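Local atomic coordinates of galactonate dehydratase (Zobellia galactanivorans, PDB entry 5OLC), a protein that belongs to the enolase superfamily, pairing a mandelate racemase/muconate lactonizing enzyme-type N-terminal domain with a TIM-barrel-like C-terminal domain. Residues Ala206-Tyr209 with Lys210-Ile213; Gly261-Arg264 with Leu265-Asp269. One frame throughout, in Å; residues are numbered along the deposited sequence.

Interaction 1: Ala206-Tyr209 with Lys210-Ile213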
loop_
_atom_site.group_PDB
_atom_site.type_symbol
_atom_site.label_atom_id
_atom_site.label_comp_id
_atom_site.label_asym_id
_atom_site.label_seq_id
_atom_site.Cartn_x
_atom_site.Cartn_y
_atom_site.Cartn_z
ATOM N N ALA A 206 13.177 22.697 -16.580
ATOM C CA ALA A 206 12.551 23.639 -17.510
ATOM C C ALA A 206 11.349 23.009 -18.235
ATOM O O ALA A 206 10.719 23.666 -19.070
ATOM C CB ALA A 206 13.580 24.132 -18.516
ATOM N N TYR A 207 11.017 21.754 -17.894
ATOM C CA TYR A 207 9.895 21.040 -18.483
ATOM C C TYR A 207 8.971 20.404 -17.453
ATOM O O TYR A 207 9.380 20.128 -16.324
ATOM C CB TYR A 207 10.384 19.990 -19.492
ATOM C CG TYR A 207 10.930 20.572 -20.776
ATOM C CD1 TYR A 207 10.100 21.235 -21.671
ATOM C CD2 TYR A 207 12.266 20.407 -21.124
ATOM C CE1 TYR A 207 10.591 21.747 -22.868
ATOM C CE2 TYR A 207 12.767 20.905 -22.326
ATOM C CZ TYR A 207 11.926 21.581 -23.191
ATOM O OH TYR A 207 12.409 22.098 -24.361
ATOM N N CYS A 208 7.707 20.200 -17.855
ATOM C CA CYS A 208 6.655 19.561 -17.069
ATOM C C CYS A 208 6.500 18.150 -17.618
ATOM O O CYS A 208 6.988 17.877 -18.715
ATOM C CB CYS A 208 5.346 20.346 -17.169
ATOM S SG CYS A 208 5.521 22.128 -16.877
ATOM N N TYR A 209 5.832 17.256 -16.872
ATOM C CA TYR A 209 5.644 15.862 -17.275
ATOM C C TYR A 209 5.214 15.670 -18.744
ATOM O O TYR A 209 5.834 14.866 -19.433
ATOM C CB TYR A 209 4.691 15.118 -16.325
ATOM C CG TYR A 209 4.431 13.688 -16.747
ATOM C CD1 TYR A 209 5.471 12.763 -16.831
ATOM C CD2 TYR A 209 3.150 13.264 -17.089
ATOM C CE1 TYR A 209 5.244 11.457 -17.255
ATOM C CE2 TYR A 209 2.908 11.954 -17.500
ATOM C CZ TYR A 209 3.958 11.054 -17.576
ATOM O OH TYR A 209 3.727 9.766 -17.981
ATOM N N LYS A 210 4.190 16.416 -19.216
ATOM C CA LYS A 210 3.684 16.351 -20.599
ATOM C C LYS A 210 4.751 16.799 -21.625
ATOM O O LYS A 210 4.842 16.234 -22.718
ATOM C CB LYS A 210 2.422 17.221 -20.761
ATOM C CG LYS A 210 1.139 16.648 -20.138
ATOM C CD LYS A 210 -0.119 17.410 -20.593
ATOM C CE LYS A 210 -0.358 18.724 -19.872
ATOM N NZ LYS A 210 -1.164 19.681 -20.680
ATOM N N GLU A 211 5.531 17.824 -21.267
ATOM C CA GLU A 211 6.589 18.386 -22.102
ATOM C C GLU A 211 7.826 17.489 -22.120
ATOM O O GLU A 211 8.538 17.447 -23.129
ATOM C CB GLU A 211 6.957 19.791 -21.601
ATOM C CG GLU A 211 5.946 20.860 -21.987
ATOM C CD GLU A 211 6.021 22.191 -21.263
ATOM O OE1 GLU A 211 6.713 22.283 -20.223
ATOM O OE2 GLU A 211 5.346 23.141 -21.719
ATOM N N ALA A 212 8.074 16.777 -21.000
ATOM C CA ALA A 212 9.209 15.880 -20.811
ATOM C C ALA A 212 9.086 14.602 -21.632
ATOM O O ALA A 212 10.050 14.268 -22.322
ATOM C CB ALA A 212 9.395 15.563 -19.336
ATOM N N ILE A 213 7.912 13.897 -21.588
ATOM C CA ILE A 213 7.712 12.669 -22.383
ATOM C C ILE A 213 7.634 12.977 -23.864
ATOM O O ILE A 213 8.039 12.139 -24.668
ATOM C CB ILE A 213 6.576 11.699 -21.973
ATOM C CG1 ILE A 213 5.865 12.100 -20.684
ATOM C CG2 ILE A 213 7.109 10.270 -21.900
ATOM C CD1 ILE A 213 4.410 12.128 -20.839
#

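Interaction 2: Gly261-Arg264 with Leu265-Asp269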
loop_
_atom_site.group_PDB
_atom_site.type_symbol
_atom_site.label_atom_id
_atom_site.label_comp_id
_atom_site.label_asym_id
_atom_site.label_seq_id
_atom_site.Cartn_x
_atom_site.Cartn_y
_atom_site.Cartn_z
ATOM N N GLY A 261 17.131 13.116 2.350
ATOM C CA GLY A 261 16.604 13.600 1.088
ATOM C C GLY A 261 16.725 12.542 0.013
ATOM O O GLY A 261 15.765 12.288 -0.720
ATOM N N PHE A 262 17.894 11.887 -0.045
ATOM C CA PHE A 262 18.122 10.830 -1.013
ATOM C C PHE A 262 17.374 9.539 -0.714
ATOM O O PHE A 262 17.031 8.838 -1.660
ATOM C CB PHE A 262 19.601 10.582 -1.221
ATOM C CG PHE A 262 20.086 11.434 -2.366
ATOM C CD1 PHE A 262 19.804 11.082 -3.686
ATOM C CD2 PHE A 262 20.751 12.629 -2.127
ATOM C CE1 PHE A 262 20.230 11.883 -4.748
ATOM C CE2 PHE A 262 21.179 13.429 -3.185
ATOM C CZ PHE A 262 20.923 13.048 -4.490
ATOM N N LYS A 263 17.046 9.258 0.562
ATOM C CA LYS A 263 16.239 8.092 0.941
ATOM C C LYS A 263 14.828 8.278 0.378
ATOM O O LYS A 263 14.298 7.353 -0.233
ATOM C CB LYS A 263 16.252 7.924 2.482
ATOM C CG LYS A 263 14.984 7.467 3.199
ATOM C CD LYS A 263 14.737 5.974 3.134
ATOM C CE LYS A 263 13.898 5.472 4.293
ATOM N NZ LYS A 263 12.486 5.965 4.336
ATOM N N ARG A 264 14.255 9.505 0.526
ATOM C CA ARG A 264 12.927 9.857 0.030
ATOM C C ARG A 264 12.884 9.817 -1.503
ATOM O O ARG A 264 11.890 9.336 -2.045
ATOM C CB ARG A 264 12.405 11.175 0.650
ATOM C CG ARG A 264 12.386 12.457 -0.214
ATOM C CD ARG A 264 11.670 13.619 0.484
ATOM N NE ARG A 264 12.432 14.237 1.591
ATOM C CZ ARG A 264 12.305 13.945 2.895
ATOM N NH1 ARG A 264 13.042 14.579 3.799
ATOM N NH2 ARG A 264 11.452 13.005 3.297
ATOM N N LEU A 265 13.973 10.211 -2.190
ATOM C CA LEU A 265 14.025 10.141 -3.650
ATOM C C LEU A 265 14.008 8.677 -4.121
ATOM O O LEU A 265 13.260 8.327 -5.037
ATOM C CB LEU A 265 15.272 10.881 -4.189
ATOM C CG LEU A 265 15.474 10.876 -5.725
ATOM C CD1 LEU A 265 14.645 11.920 -6.389
ATOM C CD2 LEU A 265 16.910 11.073 -6.076
ATOM N N PHE A 266 14.811 7.830 -3.468
ATOM C CA PHE A 266 14.925 6.413 -3.801
ATOM C C PHE A 266 13.677 5.600 -3.437
ATOM O O PHE A 266 13.387 4.611 -4.125
ATOM C CB PHE A 266 16.179 5.786 -3.142
ATOM C CG PHE A 266 17.531 6.370 -3.503
ATOM C CD1 PHE A 266 17.846 6.691 -4.823
ATOM C CD2 PHE A 266 18.520 6.506 -2.541
ATOM C CE1 PHE A 266 19.103 7.197 -5.154
ATOM C CE2 PHE A 266 19.782 6.997 -2.879
ATOM C CZ PHE A 266 20.065 7.340 -4.184
ATOM N N ASP A 267 12.950 6.003 -2.357
ATOM C CA ASP A 267 11.748 5.313 -1.892
ATOM C C ASP A 267 10.644 5.402 -2.903
ATOM O O ASP A 267 9.750 4.554 -2.910
ATOM C CB ASP A 267 11.257 5.898 -0.560
ATOM C CG ASP A 267 11.862 5.295 0.691
ATOM O OD1 ASP A 267 12.596 4.296 0.581
ATOM O OD2 ASP A 267 11.580 5.800 1.775
ATOM N N LYS A 268 10.701 6.427 -3.758
ATOM C CA LYS A 268 9.690 6.681 -4.764
ATOM C C LYS A 268 10.102 6.204 -6.168
ATOM O O LYS A 268 9.426 6.547 -7.139
ATOM C CB LYS A 268 9.277 8.165 -4.744
ATOM C CG LYS A 268 8.752 8.669 -3.404
ATOM C CD LYS A 268 7.719 9.794 -3.574
ATOM C CE LYS A 268 6.269 9.336 -3.464
ATOM N NZ LYS A 268 5.514 10.090 -2.422
ATOM N N ASP A 269 11.187 5.398 -6.282
ATOM C CA ASP A 269 11.696 4.824 -7.549
ATOM C C ASP A 269 11.772 5.858 -8.725
ATOM O O ASP A 269 11.452 5.532 -9.879
ATOM C CB ASP A 269 10.865 3.572 -7.938
ATOM C CG ASP A 269 11.653 2.380 -8.483
ATOM O OD1 ASP A 269 12.889 2.308 -8.229
ATOM O OD2 ASP A 269 11.034 1.514 -9.164
#

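Interaction 1: Ala206-Tyr209 with Lys210-Ile213
Tyr207 leans its ring against the aliphatic part of Glu211, CD1 of the tyrosine lying 3.5 Å from CB of the glutamate. The glutamate chain runs across the tyrosine side chain, with carboxylate and ring planes 81° apart. At its far end Tyr207 OH is hydrogen-bonded to Asp182 OD2 and Gly178 N, which pin the hydroxyl end of the ring, and Ile179 of helix 179-193 touches both Tyr207 and Glu211.

Cys208 is the N-cap residue. Its backbone N gives a weak hydrogen bond to Glu211 OE1 (3.3 Å), the carboxylate of the third residue after the cap folding back over the start of the helix, as in one half of a capping box. Cys208 O in turn accepts the first helical bond, from Ala212 N at 2.8 Å. The loop thereby passes into helix 209-219, which follows strand 198-202 in the TIM-barrel-like domain.

Tyr209 opens that helix, and its O accepts the next helical bond, from Ile213 N at 3.1 Å. With CG anti to its own N (chi1 178°), its ring swings round beside the carbonyl and presents one face to Ile213 CD1, a CH-pi contact 3.7 Å from the ring centroid. Arg241 makes a cation-pi contact with the same ring, and Asp272 of a second subunit packs on Tyr209.

Interaction 2: Gly261-Arg264 with Leu265-Asp269
Bends at chi2 (80°) and chi4 (66°) curl Lys263 back along the helix surface until its NZ meets Asp267, one turn on. NZ reaches Asp267 OD2 at 2.7 Å, a salt bridge that uses the syn lone pair of that oxygen, while CD and CE lie alongside the carboxylate. The other oxygen, Asp267 OD1, has a weak hydrogen bond to Tyr297 OH of the same chain, and Tyr297 of a third subunit makes a cation-pi contact with Lys263. Beneath the pair, Asp267 N donates to Lys263 O over 2.9 Å, the i to i+4 bond of an alpha-helix.

A buried apolar side is built by Phe262, Leu265 and Phe266. Phe262 and Leu265 point the same way, side by side, with CE1 of the ring 3.7 Å from CD2 of the leucine. The two phenylalanine rings meet obliquely, their planes 42° apart, and Phe266 CZ approaches Phe262 CD1 at 3.8 Å.

These side chains seat helix 258-267 in the beta-alpha-beta unit between strands 250-252 and 273-274: both phenylalanines touch Ala274 and helix 283-296, while Leu265 packs on Tyr236 of helix 236-245.

Overall arrangement
Both contacts belong to the TIM-barrel-like domain; interaction 1 comes first along the chain, with interaction 2 some fifty residues later. The first spans the loop and N-terminal turn of helix 209-219, the second the closing turns of helix 258-267 and the residues just past its end. Their centres are 21 Å apart and their nearest atoms about 11 Å, so they do not touch. Helix 236-245 links them, since side chains from each pack on it; strands 198-202, 224-228, 250-252 and 273-274 run parallel as neighbours in the same sheet. Other subunits reach both sites, which places these two helices of the barrel at interfaces within the eight-chain assembly.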